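Local coordinates for putative uncharacterized protein TTHA0988 (Thermus thermophilus, PDB 3OEP), which is of unknown function but is a homologue of KipI and KipA, built from cyclophilin-like parts, that was earlier mistaken for an allophanate hydrolase, at residues 338-343 / 365-370; 231-236 / 358-363; 94-99 / 131-136. All blocks are in the same frame, centred on the assembly; numbering follows the deposited sequence. Where two conformers were deposited one is given.

Interactions 1 and 2 form one neighbourhood, while interaction 3 stands apart, its centre about 54 Å from that of interaction 1 and on the opposite side of the chain. The first two hold the same long loop, between strands 331-336 and 366-368, and are joined by a salt bridge from Arg359 to Asp365 and by Leu361 packing on Leu367. Interaction 1 is the buried one, carried by backbone hydrogen bonds and bridging waters. Interaction 2 is partly buried and has one direct backbone bond, two water bridges and apolar contacts. Interaction 3, in the other carboxyltransferase-type region, joins a helix end to a surface turn with no direct hydrogen bond, through leucines and waters.

Interaction 1. Residues 338-343 / 365-370; sequences GGLEVR and DVLGLE
The backbones of 338-343 and 365-370 meet at a single beta bridge, Leu340 opposite Leu369, and run 118° apart through it. Leu340 and Leu369 face each other as a non-hydrogen-bonded antiparallel pair, the bonds being exchanged by the residues flanking them, on the segment that carries strand 366-368, an outermost strand of a six-stranded antiparallel sheet in the cyclophilin-like carboxyltransferase A and B region. Glu370 N donates to Gly339 O at 2.8 Å, and Glu341 N donates to Gly368 O in an equally straight bond. Both donors stand above the carbonyl plane rather than on a lone pair, and the CA-H groups of Leu369 and Leu340 lean on the same two oxygens. At Gly338's backbone angles (phi 102°) a CB would press on the preceding carbonyl oxygen, so the local backbone itself explains the glycine.

Leu340 lies on the apolar side, its CD1 meeting Leu367 CD1 at 4.0 Å as the two side chains cross obliquely. Val234 of strand 233-235 packs against Leu340 too, bringing the neighbouring sheet into the contact. On the polar side Glu341 reaches out extended, CG anti to the backbone N, and its OE1 accepts from Arg219 N and from water 2, which also donates to Leu369 O. Water 3 links the backbones again, donating to Glu341 O and accepting from Gly368 N. Glu370, bent at chi2, crosses Glu341 at about a right angle, the carboxylate planes 80° apart. Glu341 OE2 and Glu370 OE2 stay 5.4 Å apart, like charges that would probably disfavour each other's ionisation. Water 4 accepts from Val342 N and also lies within hydrogen-bonding range of Glu370 OE2, an oxygen 3.8 Å from Glu341 CG.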
ATOM      1  N   GLY A 338     -11.506   3.929 -24.318  1.00 14.84           N
ATOM      2  CA  GLY A 338     -12.174   4.968 -23.546  1.00 16.05           C
ATOM      3  C   GLY A 338     -11.886   4.912 -22.053  1.00 16.99           C
ATOM      4  O   GLY A 338     -12.050   5.916 -21.357  1.00 18.16           O
ATOM      5  N   GLY A 339     -11.453   3.751 -21.562  1.00 13.81           N
ATOM      6  CA  GLY A 339     -11.172   3.560 -20.133  1.00 14.89           C
ATOM      7  C   GLY A 339     -12.438   3.354 -19.324  1.00 13.85           C
ATOM      8  O   GLY A 339     -13.547   3.580 -19.816  1.00 14.34           O
ATOM      9  N   LEU A 340     -12.281   2.912 -18.078  1.00 14.43           N
ATOM     10  CA  LEU A 340     -13.423   2.660 -17.205  1.00 13.60           C
ATOM     11  C   LEU A 340     -13.782   3.899 -16.390  1.00 15.19           C
ATOM     12  O   LEU A 340     -12.895   4.652 -15.958  1.00 15.75           O
ATOM     13  CB  LEU A 340     -13.134   1.496 -16.256  1.00 14.06           C
ATOM     14  CG  LEU A 340     -12.896   0.152 -16.924  1.00 14.48           C
ATOM     15  CD1 LEU A 340     -12.420  -0.870 -15.892  1.00 16.93           C
ATOM     16  CD2 LEU A 340     -14.154  -0.324 -17.657  1.00 16.30           C
ATOM     17  N   GLU A 341     -15.084   4.099 -16.188  1.00 14.46           N
ATOM     18  CA  GLU A 341     -15.592   5.158 -15.333  1.00 15.68           C
ATOM     19  C   GLU A 341     -15.420   4.761 -13.873  1.00 15.58           C
ATOM     20  O   GLU A 341     -15.940   3.734 -13.442  1.00 15.08           O
ATOM     21  CB  GLU A 341     -17.075   5.436 -15.611  1.00 16.24           C
ATOM     22  CG  GLU A 341     -17.572   6.673 -14.878  1.00 17.45           C
ATOM     23  CD  GLU A 341     -19.076   6.889 -14.932  1.00 24.57           C
ATOM     24  OE1 GLU A 341     -19.772   6.239 -15.740  1.00 24.10           O
ATOM     25  OE2 GLU A 341     -19.561   7.727 -14.140  1.00 24.15           O
ATOM     26  N   VAL A 342     -14.697   5.590 -13.122  1.00 15.80           N
ATOM     27  CA  VAL A 342     -14.411   5.344 -11.703  1.00 17.20           C
ATOM     28  C   VAL A 342     -14.287   6.678 -10.999  1.00 18.87           C
ATOM     29  O   VAL A 342     -13.656   7.600 -11.530  1.00 22.63           O
ATOM     30  CB  VAL A 342     -13.060   4.621 -11.476  1.00 19.16           C
ATOM     31  CG1 VAL A 342     -12.987   4.087 -10.043  1.00 21.03           C
ATOM     32  CG2 VAL A 342     -12.850   3.504 -12.463  1.00 22.70           C
ATOM     33  N   ARG A 343     -14.863   6.784  -9.807  1.00 18.22           N
ATOM     34  CA  ARG A 343     -14.743   7.996  -9.008  1.00 20.86           C
ATOM     35  C   ARG A 343     -13.389   8.000  -8.312  1.00 21.48           C
ATOM     36  O   ARG A 343     -12.966   6.979  -7.780  1.00 22.52           O
ATOM     37  CB  ARG A 343     -15.841   8.073  -7.952  1.00 22.92           C
ATOM     38  CG  ARG A 343     -17.218   8.394  -8.484  1.00 26.95           C
ATOM     39  CD  ARG A 343     -18.147   8.744  -7.330  1.00 31.73           C
ATOM     40  NE  ARG A 343     -18.415   7.583  -6.477  1.00 32.54           N
ATOM     41  CZ  ARG A 343     -19.464   6.766  -6.590  1.00 33.98           C
ATOM     42  NH1 ARG A 343     -20.389   6.956  -7.526  1.00 34.05           N
ATOM     43  NH2 ARG A 343     -19.593   5.744  -5.745  1.00 32.49           N
ATOM     44  N   ASP A 365     -21.522  -6.761 -10.739  1.00 14.31           N
ATOM     45  CA  ASP A 365     -20.988  -5.424 -10.987  1.00 14.81           C
ATOM     46  C   ASP A 365     -21.139  -5.078 -12.462  1.00 13.52           C
ATOM     47  O   ASP A 365     -20.837  -5.897 -13.337  1.00 14.03           O
ATOM     48  CB  ASP A 365     -19.504  -5.318 -10.609  1.00 14.17           C
ATOM     49  CG  ASP A 365     -19.277  -5.114  -9.120  1.00 19.76           C
ATOM     50  OD1 ASP A 365     -20.215  -4.719  -8.392  1.00 22.03           O
ATOM     51  OD2 ASP A 365     -18.136  -5.341  -8.669  1.00 19.38           O
ATOM     52  N   VAL A 366     -21.592  -3.860 -12.727  1.00 12.16           N
ATOM     53  CA  VAL A 366     -21.611  -3.320 -14.082  1.00 14.26           C
ATOM     54  C   VAL A 366     -20.586  -2.193 -14.169  1.00 15.25           C
ATOM     55  O   VAL A 366     -20.633  -1.240 -13.378  1.00 17.81           O
ATOM     56  CB  VAL A 366     -23.000  -2.809 -14.466  1.00 16.42           C
ATOM     57  CG1 VAL A 366     -22.964  -2.113 -15.821  1.00 17.55           C
ATOM     58  CG2 VAL A 366     -23.983  -3.968 -14.485  1.00 19.99           C
ATOM     59  N   LEU A 367     -19.652  -2.325 -15.103  1.00 13.54           N
ATOM     60  CA  LEU A 367     -18.633  -1.300 -15.343  1.00 13.82           C
ATOM     61  C   LEU A 367     -18.975  -0.540 -16.606  1.00 14.59           C
ATOM     62  O   LEU A 367     -19.475  -1.131 -17.569  1.00 14.82           O
ATOM     63  CB  LEU A 367     -17.257  -1.930 -15.502  1.00 15.19           C
ATOM     64  CG  LEU A 367     -16.794  -2.856 -14.377  1.00 17.52           C
ATOM     65  CD1 LEU A 367     -15.321  -3.213 -14.574  1.00 19.06           C
ATOM     66  CD2 LEU A 367     -17.023  -2.233 -13.016  1.00 19.80           C
ATOM     67  N   GLY A 368     -18.684   0.759 -16.604  1.00 14.24           N
ATOM     68  CA  GLY A 368     -18.981   1.628 -17.742  1.00 13.95           C
ATOM     69  C   GLY A 368     -17.756   2.297 -18.336  1.00 15.02           C
ATOM     70  O   GLY A 368     -16.690   2.322 -17.716  1.00 14.08           O
ATOM     71  N   LEU A 369     -17.912   2.840 -19.544  1.00 13.14           N
ATOM     72  CA  LEU A 369     -16.846   3.585 -20.213  1.00 14.62           C
ATOM     73  C   LEU A 369     -16.759   5.016 -19.665  1.00 16.74           C
ATOM     74  O   LEU A 369     -17.781   5.659 -19.394  1.00 16.52           O
ATOM     75  CB  LEU A 369     -17.084   3.633 -21.734  1.00 13.74           C
ATOM     76  CG  LEU A 369     -17.182   2.293 -22.470  1.00 15.29           C
ATOM     77  CD1 LEU A 369     -17.454   2.512 -23.950  1.00 17.58           C
ATOM     78  CD2 LEU A 369     -15.916   1.461 -22.273  1.00 16.38           C
ATOM     79  N   GLU A 370     -15.538   5.510 -19.484  1.00 16.44           N
ATOM     80  CA  GLU A 370     -15.337   6.902 -19.066  1.00 19.58           C
ATOM     81  C   GLU A 370     -15.819   7.852 -20.169  1.00 20.72           C
ATOM     82  O   GLU A 370     -16.441   8.871 -19.882  1.00 21.09           O
ATOM     83  CB  GLU A 370     -13.866   7.162 -18.718  1.00 19.54           C
ATOM     84  CG  GLU A 370     -13.474   8.636 -18.532  1.00 24.59           C
ATOM     85  CD  GLU A 370     -14.300   9.361 -17.481  1.00 31.78           C
ATOM     86  OE1 GLU A 370     -14.436  10.602 -17.582  1.00 34.60           O
ATOM     87  OE2 GLU A 370     -14.814   8.703 -16.554  1.00 32.66           O
TER
HETATM   88  O   HOH W   1     -12.436   7.104 -15.177  1.00 26.24           O
HETATM   89  O   HOH W   2     -19.841   4.806 -17.812  1.00 12.17           O
HETATM   90  O   HOH W   3     -17.822   1.886 -14.197  1.00 16.29           O
HETATM   91  O   HOH W   4     -14.456   8.336 -14.185  1.00 39.10           O

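Interaction 2. Residues 231-236 / 358-363; sequences MDLVVD and GRPLWA
Strand 233-235, an outermost strand of a five-stranded antiparallel sheet, is approached by the irregular loop 358-363, which adds one backbone bond and a row of apolar contacts. At the exposed start of the first segment, Met231 sends CG out anti to its backbone N and touches Pro360 CG at 4.0 Å, the two side chains crossing obliquely.

Asp232 comes next and does most of the polar work. Its carbonyl oxygen accepts from Leu361 N at 2.9 Å, with the donor lying in the carbonyl plane. A CA-H contact falls on the same atom, Asp232 O lying 3.2 Å from Pro360 CA. The carboxylate turns to Gly229 N, which OD1 accepts, while water 5 accepts the N-H of Asp232 and bridges to Leu361 O. Between these groups Asp232 CB meets Leu361 CD1 at 3.8 Å.

Leu233 starts away from the loop, but its CD2 swings back to lie 3.9 Å from Pro360 CA. Val234 N is served by water 6, which donates in turn to Arg359 O and so adds another water bridge between strand and loop. The Arg359 side chain turns away to Glu212, its guanidinium lying face-on under Trp362 CE3.

Leu361 points at the strand and forks over it, one methyl on Asp232 and the other toward Val234, with Leu274 of the adjacent strand also in touch. An alanine here removes both methyls and would probably loosen the apolar seat of the loop on Asp232 and Val234. Val234 CG2 crosses Leu361 at about a right angle and meets its CD2 at 4.1 Å.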
ATOM      1  N   MET A 231      -9.152 -11.913  -7.281  1.00 20.45           N
ATOM      2  CA  MET A 231      -9.057 -10.523  -6.828  1.00 20.90           C
ATOM      3  C   MET A 231      -8.929  -9.581  -8.024  1.00 18.92           C
ATOM      4  O   MET A 231      -7.832  -9.140  -8.388  1.00 21.27           O
ATOM      5  CB  MET A 231      -7.888 -10.336  -5.846  1.00 23.86           C
ATOM      6  CG  MET A 231      -8.031  -9.077  -4.985  1.00 26.09           C
ATOM      7  SD  MET A 231      -6.610  -8.730  -3.926  1.00 36.63           S
ATOM      8  CE  MET A 231      -6.549 -10.222  -2.935  1.00 37.37           C
ATOM      9  N   ASP A 232     -10.073  -9.283  -8.636  1.00 15.45           N
ATOM     10  CA  ASP A 232     -10.122  -8.402  -9.801  1.00 15.89           C
ATOM     11  C   ASP A 232     -10.233  -6.974  -9.300  1.00 14.85           C
ATOM     12  O   ASP A 232     -11.133  -6.663  -8.519  1.00 15.33           O
ATOM     13  CB  ASP A 232     -11.339  -8.712 -10.684  1.00 15.95           C
ATOM     14  CG  ASP A 232     -11.584 -10.193 -10.862  1.00 20.90           C
ATOM     15  OD1 ASP A 232     -12.731 -10.625 -10.598  1.00 26.12           O
ATOM     16  OD2 ASP A 232     -10.654 -10.930 -11.267  1.00 22.59           O
ATOM     17  N   LEU A 233      -9.325  -6.110  -9.746  1.00 13.94           N
ATOM     18  CA  LEU A 233      -9.267  -4.733  -9.280  1.00 14.15           C
ATOM     19  C   LEU A 233      -9.287  -3.786 -10.465  1.00 14.97           C
ATOM     20  O   LEU A 233      -8.581  -4.011 -11.442  1.00 16.23           O
ATOM     21  CB  LEU A 233      -7.981  -4.496  -8.492  1.00 13.52           C
ATOM     22  CG  LEU A 233      -7.735  -5.341  -7.244  1.00 13.76           C
ATOM     23  CD1 LEU A 233      -6.345  -5.042  -6.666  1.00 17.28           C
ATOM     24  CD2 LEU A 233      -8.814  -5.072  -6.204  1.00 16.59           C
ATOM     25  N   VAL A 234     -10.076  -2.721 -10.368  1.00 12.66           N
ATOM     26  CA  VAL A 234      -9.963  -1.614 -11.311  1.00 12.24           C
ATOM     27  C   VAL A 234      -8.857  -0.694 -10.804  1.00 13.38           C
ATOM     28  O   VAL A 234      -8.993  -0.105  -9.733  1.00 15.28           O
ATOM     29  CB  VAL A 234     -11.275  -0.828 -11.429  1.00 13.56           C
ATOM     30  CG1 VAL A 234     -11.096   0.375 -12.346  1.00 15.40           C
ATOM     31  CG2 VAL A 234     -12.383  -1.741 -11.958  1.00 17.33           C
ATOM     32  N   VAL A 235      -7.769  -0.585 -11.560  1.00 13.35           N
ATOM     33  CA  VAL A 235      -6.633   0.256 -11.167  1.00 14.31           C
ATOM     34  C   VAL A 235      -6.320   1.332 -12.200  1.00 15.24           C
ATOM     35  O   VAL A 235      -6.513   1.123 -13.398  1.00 17.08           O
ATOM     36  CB  VAL A 235      -5.361  -0.584 -10.926  1.00 13.74           C
ATOM     37  CG1 VAL A 235      -5.570  -1.563  -9.773  1.00 17.87           C
ATOM     38  CG2 VAL A 235      -4.937  -1.326 -12.200  1.00 16.09           C
ATOM     39  N   ASP A 236      -5.850   2.490 -11.727  1.00 15.21           N
ATOM     40  CA  ASP A 236      -5.252   3.509 -12.602  1.00 15.31           C
ATOM     41  C   ASP A 236      -3.739   3.558 -12.346  1.00 16.85           C
ATOM     42  O   ASP A 236      -3.172   2.569 -11.877  1.00 17.63           O
ATOM     43  CB  ASP A 236      -5.957   4.877 -12.463  1.00 15.50           C
ATOM     44  CG  ASP A 236      -5.768   5.542 -11.100  1.00 18.29           C
ATOM     45  OD1 ASP A 236      -4.972   5.074 -10.247  1.00 17.58           O
ATOM     46  OD2 ASP A 236      -6.441   6.577 -10.895  1.00 21.70           O
ATOM     47  N   GLY A 358     -12.284   1.467  -2.182  1.00 16.02           N
ATOM     48  CA  GLY A 358     -12.574   0.535  -3.269  1.00 16.31           C
ATOM     49  C   GLY A 358     -12.637  -0.903  -2.783  1.00 17.02           C
ATOM     50  O   GLY A 358     -12.588  -1.176  -1.578  1.00 17.84           O
ATOM     51  N   ARG A 359     -12.760  -1.825  -3.731  1.00 15.64           N
ATOM     52  CA  ARG A 359     -12.906  -3.242  -3.421  1.00 15.78           C
ATOM     53  C   ARG A 359     -12.688  -4.079  -4.667  1.00 15.29           C
ATOM     54  O   ARG A 359     -12.758  -3.552  -5.778  1.00 14.57           O
ATOM     55  CB  ARG A 359     -14.310  -3.527  -2.893  1.00 17.41           C
ATOM     56  CG  ARG A 359     -15.406  -3.124  -3.856  1.00 20.34           C
ATOM     57  CD  ARG A 359     -16.745  -3.684  -3.452  1.00 23.11           C
ATOM     58  NE  ARG A 359     -17.800  -3.147  -4.307  1.00 25.67           N
ATOM     59  CZ  ARG A 359     -18.076  -3.575  -5.540  1.00 28.15           C
ATOM     60  NH1 ARG A 359     -17.387  -4.569  -6.094  1.00 25.00           N
ATOM     61  NH2 ARG A 359     -19.067  -3.002  -6.221  1.00 25.26           N
ATOM     62  N   PRO A 360     -12.467  -5.389  -4.494  1.00 15.56           N
ATOM     63  CA  PRO A 360     -12.465  -6.262  -5.661  1.00 15.21           C
ATOM     64  C   PRO A 360     -13.848  -6.364  -6.302  1.00 15.37           C
ATOM     65  O   PRO A 360     -14.874  -6.120  -5.644  1.00 16.20           O
ATOM     66  CB  PRO A 360     -12.035  -7.621  -5.096  1.00 16.73           C
ATOM     67  CG  PRO A 360     -11.464  -7.328  -3.748  1.00 18.16           C
ATOM     68  CD  PRO A 360     -12.187  -6.135  -3.257  1.00 17.49           C
ATOM     69  N   LEU A 361     -13.873  -6.721  -7.578  1.00 14.48           N
ATOM     70  CA  LEU A 361     -15.138  -6.857  -8.279  1.00 14.92           C
ATOM     71  C   LEU A 361     -15.944  -8.014  -7.700  1.00 14.92           C
ATOM     72  O   LEU A 361     -15.380  -9.003  -7.197  1.00 15.25           O
ATOM     73  CB  LEU A 361     -14.924  -7.040  -9.782  1.00 16.34           C
ATOM     74  CG  LEU A 361     -14.169  -5.906 -10.483  1.00 17.01           C
ATOM     75  CD1 LEU A 361     -13.946  -6.251 -11.948  1.00 22.28           C
ATOM     76  CD2 LEU A 361     -14.913  -4.578 -10.341  1.00 21.85           C
ATOM     77  N   TRP A 362     -17.264  -7.837  -7.748  1.00 15.32           N
ATOM     78  CA  TRP A 362     -18.258  -8.793  -7.270  1.00 18.26           C
ATOM     79  C   TRP A 362     -19.103  -9.228  -8.452  1.00 16.50           C
ATOM     80  O   TRP A 362     -19.305  -8.456  -9.387  1.00 16.40           O
ATOM     81  CB  TRP A 362     -19.253  -8.108  -6.343  1.00 20.12           C
ATOM     82  CG  TRP A 362     -18.859  -7.878  -4.947  1.00 31.85           C
ATOM     83  CD1 TRP A 362     -17.978  -8.598  -4.203  1.00 35.75           C
ATOM     84  CD2 TRP A 362     -19.415  -6.888  -4.079  1.00 36.13           C
ATOM     85  NE1 TRP A 362     -17.921  -8.088  -2.925  1.00 44.68           N
ATOM     86  CE2 TRP A 362     -18.797  -7.038  -2.824  1.00 41.98           C
ATOM     87  CE3 TRP A 362     -20.368  -5.875  -4.249  1.00 38.41           C
ATOM     88  CZ2 TRP A 362     -19.098  -6.212  -1.738  1.00 44.36           C
ATOM     89  CZ3 TRP A 362     -20.669  -5.053  -3.171  1.00 41.09           C
ATOM     90  CH2 TRP A 362     -20.033  -5.226  -1.933  1.00 42.19           C
ATOM     91  N   ALA A 363     -19.645 -10.438  -8.377  1.00 16.80           N
ATOM     92  CA  ALA A 363     -20.667 -10.873  -9.324  1.00 16.37           C
ATOM     93  C   ALA A 363     -21.781  -9.829  -9.365  1.00 16.30           C
ATOM     94  O   ALA A 363     -22.238  -9.358  -8.317  1.00 16.23           O
ATOM     95  CB  ALA A 363     -21.232 -12.239  -8.922  1.00 18.99           C
TER
HETATM   96  O   HOH W   5     -12.788 -10.004  -7.720  1.00 15.51           O
HETATM   97  O   HOH W   6     -12.117  -2.745  -8.232  1.00 26.57           O

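Interaction 3. Residues 94-99 / 131-136; sequences SRLGLS and PALRLP
Leu96, in the last turn of helix 89-96, is the tight centre of this contact, driven into the 3-10 turn 131-133 and the chain that follows. Its CD1 methyl sits 3.5 Å from Ala132 O and 3.8 Å from Leu133 CD1. On the other branch Leu96 CD2 lies 4.1 Å from Leu135 CB and also rests against the carbonyl oxygen of Arg134. The crowded first torsion of Leu135 (chi1 89°) goes with CB on Leu96 and CD1 under the Arg95 guanidinium. Leu98 adds its CD1 beside the same Ala132 oxygen. Between Leu96 and Leu98 the chain leaves the helix at Gly97, whose positive phi (70°) makes a Schellman motif.

The solvent side is looser and is bridged by water. Water 8 donates to both Leu96 O and Ala132 O, joining two carbonyls that cannot bond each other. Arg95, bent at chi3, lays one guanidinium face over Leu135 CD1, 4.0 Å from CZ. The same group pairs with Glu91 one turn back, and water 7 carries NH1 on to Pro136 O.

Helix 100-108 backs the arrangement: Leu98 rests on Val103 and Leu106, Ala132 on Leu106 and Leu133 on His107, while the Leu135 backbone bonds to Gly154 between strands 149-153 and 156-159.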
ATOM      1  N   SER A  94      -0.144  -5.300  36.125  0.50 21.34           N
ATOM      2  CA  SER A  94       0.634  -6.268  36.909  0.50 22.96           C
ATOM      3  C   SER A  94       2.121  -6.207  36.589  0.50 23.08           C
ATOM      4  O   SER A  94       2.956  -6.164  37.496  0.50 24.28           O
ATOM      5  CB  SER A  94       0.135  -7.693  36.663  0.50 23.74           C
ATOM      6  OG  SER A  94      -1.144  -7.893  37.237  0.50 25.79           O
ATOM      7  N   ARG A  95       2.446  -6.203  35.299  1.00 21.88           N
ATOM      8  CA  ARG A  95       3.840  -6.193  34.862  1.00 21.47           C
ATOM      9  C   ARG A  95       4.583  -4.905  35.238  1.00 19.86           C
ATOM     10  O   ARG A  95       5.805  -4.911  35.354  1.00 19.61           O
ATOM     11  CB  ARG A  95       3.927  -6.454  33.357  1.00 20.52           C
ATOM     12  CG  ARG A  95       3.513  -7.875  32.987  1.00 23.75           C
ATOM     13  CD  ARG A  95       3.394  -8.061  31.503  1.00 28.01           C
ATOM     14  NE  ARG A  95       4.660  -7.822  30.818  1.00 30.88           N
ATOM     15  CZ  ARG A  95       4.809  -7.827  29.496  1.00 33.62           C
ATOM     16  NH1 ARG A  95       3.770  -8.069  28.701  1.00 35.76           N
ATOM     17  NH2 ARG A  95       6.003  -7.596  28.966  1.00 35.74           N
ATOM     18  N   LEU A  96       3.844  -3.819  35.453  1.00 18.65           N
ATOM     19  CA  LEU A  96       4.445  -2.525  35.783  1.00 17.85           C
ATOM     20  C   LEU A  96       4.347  -2.168  37.265  1.00 18.34           C
ATOM     21  O   LEU A  96       4.844  -1.118  37.676  1.00 19.07           O
ATOM     22  CB  LEU A  96       3.796  -1.417  34.947  1.00 16.06           C
ATOM     23  CG  LEU A  96       4.081  -1.479  33.445  1.00 19.18           C
ATOM     24  CD1 LEU A  96       3.190  -0.503  32.698  1.00 17.74           C
ATOM     25  CD2 LEU A  96       5.565  -1.210  33.158  1.00 21.07           C
ATOM     26  N   GLY A  97       3.721  -3.036  38.060  1.00 19.81           N
ATOM     27  CA  GLY A  97       3.542  -2.794  39.486  1.00 19.25           C
ATOM     28  C   GLY A  97       2.552  -1.685  39.780  1.00 19.44           C
ATOM     29  O   GLY A  97       2.643  -1.023  40.814  1.00 20.02           O
ATOM     30  N   LEU A  98       1.596  -1.495  38.876  1.00 17.74           N
ATOM     31  CA  LEU A  98       0.637  -0.394  38.960  1.00 18.18           C
ATOM     32  C   LEU A  98      -0.772  -0.904  39.238  1.00 18.54           C
ATOM     33  O   LEU A  98      -1.116  -2.034  38.885  1.00 20.37           O
ATOM     34  CB  LEU A  98       0.619   0.373  37.638  1.00 18.08           C
ATOM     35  CG  LEU A  98       1.892   1.102  37.221  1.00 18.64           C
ATOM     36  CD1 LEU A  98       1.823   1.510  35.748  1.00 15.02           C
ATOM     37  CD2 LEU A  98       2.112   2.311  38.112  1.00 20.61           C
ATOM     38  N   SER A  99      -1.591  -0.054  39.844  1.00 18.51           N
ATOM     39  CA  SER A  99      -3.027  -0.302  39.919  1.00 18.96           C
ATOM     40  C   SER A  99      -3.651  -0.039  38.549  1.00 19.06           C
ATOM     41  O   SER A  99      -3.056   0.635  37.704  1.00 17.27           O
ATOM     42  CB  SER A  99      -3.679   0.600  40.961  1.00 20.36           C
ATOM     43  OG  SER A  99      -3.799   1.931  40.488  1.00 19.57           O
ATOM     44  N   PRO A 131       7.274   7.330  31.562  1.00 16.82           N
ATOM     45  CA  PRO A 131       8.213   6.250  31.875  1.00 17.09           C
ATOM     46  C   PRO A 131       7.608   5.048  32.612  1.00 17.29           C
ATOM     47  O   PRO A 131       7.888   3.904  32.247  1.00 16.65           O
ATOM     48  CB  PRO A 131       9.253   6.951  32.750  1.00 19.79           C
ATOM     49  CG  PRO A 131       9.278   8.346  32.215  1.00 19.96           C
ATOM     50  CD  PRO A 131       7.854   8.656  31.857  1.00 19.11           C
ATOM     51  N   ALA A 132       6.769   5.307  33.612  1.00 16.20           N
ATOM     52  CA  ALA A 132       6.163   4.241  34.416  1.00 15.37           C
ATOM     53  C   ALA A 132       5.227   3.324  33.630  1.00 14.96           C
ATOM     54  O   ALA A 132       4.944   2.220  34.080  1.00 15.94           O
ATOM     55  CB  ALA A 132       5.418   4.837  35.618  1.00 16.82           C
ATOM     56  N   LEU A 133       4.755   3.779  32.466  1.00 13.64           N
ATOM     57  CA  LEU A 133       3.821   3.006  31.642  1.00 13.74           C
ATOM     58  C   LEU A 133       4.500   2.334  30.441  1.00 13.56           C
ATOM     59  O   LEU A 133       3.841   1.694  29.626  1.00 14.84           O
ATOM     60  CB  LEU A 133       2.666   3.907  31.189  1.00 14.37           C
ATOM     61  CG  LEU A 133       1.509   3.288  30.400  1.00 14.69           C
ATOM     62  CD1 LEU A 133       0.947   2.037  31.081  1.00 15.09           C
ATOM     63  CD2 LEU A 133       0.403   4.327  30.178  1.00 12.31           C
ATOM     64  N   ARG A 134       5.824   2.438  30.351  1.00 13.67           N
ATOM     65  CA  ARG A 134       6.541   1.862  29.210  1.00 14.08           C
ATOM     66  C   ARG A 134       6.780   0.366  29.379  1.00 16.53           C
ATOM     67  O   ARG A 134       7.428  -0.066  30.333  1.00 16.99           O
ATOM     68  CB  ARG A 134       7.868   2.589  28.992  1.00 15.00           C
ATOM     69  CG  ARG A 134       7.662   4.039  28.639  1.00 15.43           C
ATOM     70  CD  ARG A 134       8.957   4.767  28.363  1.00 16.07           C
ATOM     71  NE  ARG A 134       8.721   6.203  28.287  1.00 15.34           N
ATOM     72  CZ  ARG A 134       9.667   7.129  28.207  1.00 21.32           C
ATOM     73  NH1 ARG A 134      10.955   6.784  28.177  1.00 23.48           N
ATOM     74  NH2 ARG A 134       9.322   8.412  28.157  1.00 19.75           N
ATOM     75  N   LEU A 135       6.258  -0.425  28.449  1.00 16.73           N
ATOM     76  CA  LEU A 135       6.552  -1.850  28.449  1.00 19.56           C
ATOM     77  C   LEU A 135       6.569  -2.402  27.031  1.00 19.34           C
ATOM     78  O   LEU A 135       5.913  -1.853  26.141  1.00 18.61           O
ATOM     79  CB  LEU A 135       5.578  -2.621  29.344  1.00 22.60           C
ATOM     80  CG  LEU A 135       4.277  -3.143  28.759  1.00 23.52           C
ATOM     81  CD1 LEU A 135       3.538  -4.033  29.770  1.00 19.85           C
ATOM     82  CD2 LEU A 135       3.416  -1.966  28.323  1.00 25.15           C
ATOM     83  N   PRO A 136       7.329  -3.487  26.816  1.00 20.21           N
ATOM     84  CA  PRO A 136       7.500  -4.002  25.468  1.00 21.32           C
ATOM     85  C   PRO A 136       6.216  -4.550  24.862  1.00 19.83           C
ATOM     86  O   PRO A 136       5.288  -4.942  25.578  1.00 18.91           O
ATOM     87  CB  PRO A 136       8.528  -5.134  25.643  1.00 22.91           C
ATOM     88  CG  PRO A 136       9.184  -4.886  26.922  1.00 25.17           C
ATOM     89  CD  PRO A 136       8.180  -4.200  27.787  1.00 22.82           C
TER
HETATM   90  O   HOH W   7       3.706  -7.084  26.166  1.00 20.12           O
HETATM   91  O   HOH W   8       5.824   1.308  36.658  1.00 10.83           O